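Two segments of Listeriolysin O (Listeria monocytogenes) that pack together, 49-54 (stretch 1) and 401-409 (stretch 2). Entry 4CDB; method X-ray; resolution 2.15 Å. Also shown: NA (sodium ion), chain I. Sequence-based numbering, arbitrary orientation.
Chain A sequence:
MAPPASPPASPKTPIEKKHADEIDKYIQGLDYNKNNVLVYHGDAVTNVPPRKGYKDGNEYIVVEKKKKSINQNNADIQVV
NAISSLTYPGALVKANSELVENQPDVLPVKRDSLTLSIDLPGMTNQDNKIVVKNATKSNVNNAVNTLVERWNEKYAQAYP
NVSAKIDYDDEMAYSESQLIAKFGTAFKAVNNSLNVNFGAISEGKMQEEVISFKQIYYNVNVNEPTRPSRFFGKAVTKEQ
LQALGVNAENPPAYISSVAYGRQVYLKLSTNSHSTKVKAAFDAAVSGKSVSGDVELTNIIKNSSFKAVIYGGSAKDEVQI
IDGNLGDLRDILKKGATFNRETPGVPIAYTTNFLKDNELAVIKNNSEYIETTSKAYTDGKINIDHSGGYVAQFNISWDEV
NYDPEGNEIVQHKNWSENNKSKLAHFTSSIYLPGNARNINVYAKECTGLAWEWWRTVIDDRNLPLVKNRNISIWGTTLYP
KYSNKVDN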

# COMPACT_ATOMS: atom_id res chain seq x y z
N PRO A 49 3.17 -21.82 5.23
CA PRO A 49 4.21 -22.34 6.12
C PRO A 49 3.81 -22.18 7.59
O PRO A 49 3.24 -21.16 7.96
CB PRO A 49 5.42 -21.46 5.81
CG PRO A 49 5.18 -20.96 4.42
CD PRO A 49 3.69 -20.76 4.34
N PRO A 50 4.12 -23.20 8.41
CA PRO A 50 3.72 -23.20 9.82
C PRO A 50 4.37 -22.09 10.63
O PRO A 50 5.42 -21.57 10.24
CB PRO A 50 4.20 -24.57 10.31
CG PRO A 50 5.31 -24.94 9.38
CD PRO A 50 4.90 -24.39 8.05
N ARG A 51 3.73 -21.71 11.73
CA ARG A 51 4.30 -20.73 12.66
C ARG A 51 5.63 -21.26 13.20
O ARG A 51 5.75 -22.44 13.52
CB ARG A 51 3.33 -20.47 13.81
CG ARG A 51 3.92 -19.66 14.96
CD ARG A 51 2.88 -19.40 16.05
NE ARG A 51 2.25 -20.63 16.52
CZ ARG A 51 1.29 -20.67 17.45
NH1 ARG A 51 0.85 -19.55 18.00
NH2 ARG A 51 0.78 -21.83 17.82
N LYS A 52 6.63 -20.38 13.28
CA LYS A 52 7.92 -20.79 13.84
C LYS A 52 8.49 -19.75 14.80
O LYS A 52 8.27 -18.55 14.64
CB LYS A 52 8.92 -21.11 12.73
CG LYS A 52 9.54 -19.89 12.06
CD LYS A 52 10.71 -20.31 11.16
CE LYS A 52 11.47 -19.09 10.65
NZ LYS A 52 12.66 -19.47 9.84
N GLY A 53 9.22 -20.24 15.79
CA GLY A 53 9.88 -19.37 16.75
C GLY A 53 11.35 -19.71 16.86
O GLY A 53 11.72 -20.88 16.86
N TYR A 54 12.19 -18.68 16.94
CA TYR A 54 13.63 -18.89 17.04
C TYR A 54 14.30 -17.76 17.81
O TYR A 54 13.72 -16.69 18.00
CB TYR A 54 14.25 -19.03 15.65
CG TYR A 54 14.06 -17.82 14.77
CD1 TYR A 54 12.92 -17.67 13.99
CD2 TYR A 54 15.04 -16.83 14.69
CE1 TYR A 54 12.75 -16.57 13.18
CE2 TYR A 54 14.87 -15.73 13.88
CZ TYR A 54 13.73 -15.60 13.13
OH TYR A 54 13.56 -14.50 12.32
N ASN A 401 8.07 -22.87 23.00
CA ASN A 401 8.61 -23.08 21.66
C ASN A 401 7.56 -23.67 20.72
O ASN A 401 6.40 -23.83 21.10
CB ASN A 401 9.85 -23.96 21.71
CG ASN A 401 11.01 -23.30 22.43
OD1 ASN A 401 11.81 -22.59 21.82
ND2 ASN A 401 11.09 -23.52 23.74
N TYR A 402 7.98 -24.01 19.50
CA TYR A 402 7.04 -24.49 18.49
C TYR A 402 7.56 -25.72 17.76
O TYR A 402 8.70 -25.75 17.31
CB TYR A 402 6.71 -23.38 17.49
CG TYR A 402 6.23 -22.10 18.15
CD1 TYR A 402 4.89 -21.92 18.45
CD2 TYR A 402 7.12 -21.09 18.48
CE1 TYR A 402 4.44 -20.75 19.05
CE2 TYR A 402 6.69 -19.92 19.08
CZ TYR A 402 5.35 -19.76 19.37
OH TYR A 402 4.91 -18.60 19.97
N ASP A 403 6.71 -26.74 17.66
CA ASP A 403 7.05 -27.94 16.88
C ASP A 403 7.08 -27.60 15.38
O ASP A 403 6.62 -26.54 14.98
CB ASP A 403 6.07 -29.08 17.20
CG ASP A 403 4.63 -28.76 16.85
OD1 ASP A 403 4.37 -27.71 16.21
OD2 ASP A 403 3.74 -29.56 17.21
N PRO A 404 7.65 -28.50 14.56
CA PRO A 404 7.72 -28.25 13.11
C PRO A 404 6.40 -27.89 12.44
O PRO A 404 6.42 -27.30 11.36
CB PRO A 404 8.24 -29.58 12.56
CG PRO A 404 9.12 -30.10 13.65
CD PRO A 404 8.46 -29.68 14.94
N GLU A 405 5.27 -28.23 13.05
CA GLU A 405 3.97 -27.93 12.45
C GLU A 405 3.31 -26.69 13.04
O GLU A 405 2.14 -26.41 12.77
CB GLU A 405 3.03 -29.14 12.54
CG GLU A 405 2.96 -29.77 13.92
CD GLU A 405 3.52 -31.19 13.93
OE1 GLU A 405 3.44 -31.87 12.89
OE2 GLU A 405 4.02 -31.62 14.99
N GLY A 406 4.06 -25.94 13.84
CA GLY A 406 3.60 -24.65 14.33
C GLY A 406 2.95 -24.65 15.70
O GLY A 406 2.66 -23.58 16.24
N ASN A 407 2.71 -25.83 16.26
CA ASN A 407 2.05 -25.93 17.56
C ASN A 407 2.99 -25.59 18.71
O ASN A 407 4.19 -25.82 18.63
CB ASN A 407 1.45 -27.32 17.75
CG ASN A 407 0.38 -27.63 16.73
OD1 ASN A 407 -0.32 -26.74 16.26
ND2 ASN A 407 0.23 -28.91 16.40
N GLU A 408 2.43 -25.04 19.79
CA GLU A 408 3.22 -24.63 20.95
C GLU A 408 3.75 -25.81 21.76
O GLU A 408 3.08 -26.82 21.95
CB GLU A 408 2.40 -23.72 21.86
CG GLU A 408 2.29 -22.28 21.38
CD GLU A 408 1.91 -21.33 22.50
OE1 GLU A 408 1.57 -21.81 23.60
OE2 GLU A 408 1.96 -20.10 22.27
N ILE A 409 4.98 -25.66 22.24
CA ILE A 409 5.56 -26.60 23.19
C ILE A 409 5.96 -25.82 24.44
O ILE A 409 6.83 -24.95 24.38
CB ILE A 409 6.82 -27.29 22.63
CG1 ILE A 409 6.86 -27.20 21.10
CG2 ILE A 409 6.89 -28.73 23.10
CD1 ILE A 409 8.14 -27.75 20.50
NA NA I . 2.92 -17.92 21.45
O HOH W 1 0.06 -19.64 20.66
O HOH W 2 9.78 -22.97 15.54
O HOH W 3 10.36 -22.82 18.17

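The strongest link between the stretches is a two-pronged grip by Arg51 on one carbonyl: its NE and NH2 each donate a hydrogen bond to Gly406 O, both at 3.0 Å. The acceptor lies at the edge of the guanidinium, near its plane, where the N-H bonds of a planar cation point. Water 1 extends the polar contact, accepting from Arg51 NH1 (2.8 Å) and donating to Glu408 OE2 (2.5 Å), so one water bridges cation and carboxylate. The same Glu408 OE2 binds the sodium ion at 2.5 Å, and Tyr402 OH binds it at 2.6 Å, tying together two side chains of stretch 2. Two further waters link the backbones of Gly53 and Tyr402: water 2 accepts from Gly53 N (2.8 Å) and reaches Tyr402 O only weakly (3.5 Å), while water 3 lies 2.7 Å from Gly53 O, within donating reach, and accepts from Tyr402 N (3.0 Å).

Stretch 2 folds back on itself, its strand ends paired by hydrogen bonds between Asn401 and Ile409, with a type I turn from Asp403 to Gly406 closed by Gly406 N to Asp403 O (2.9 Å). Asp403 OD1 accepts a short but weak bond, poorly angled, from Asn407 N (2.5 Å). Gly406, at phi 96°, would jam a CB against the preceding carbonyl; that CB would also crowd Arg51 N at 3.1 Å. Without it the backbones come close, Gly406 CA 4.3 Å from Arg51 CA, with a CA-H...O contact from Gly406 CA to Arg51 O of 3.2 Å.

Packing completes the contact. The Tyr402 ring has Arg51 CG over one face, and Tyr402 CE1 lies over a guanidinium face, 3.3 Å from Arg51 NE. Gly53 N sits 3.5 Å from Tyr402 CD2; a CB on Gly53 would clash with that ring atom. Pro50 covers the turn, its CG 3.3 Å from Pro404 O and its CB 3.6 Å from Glu405 C.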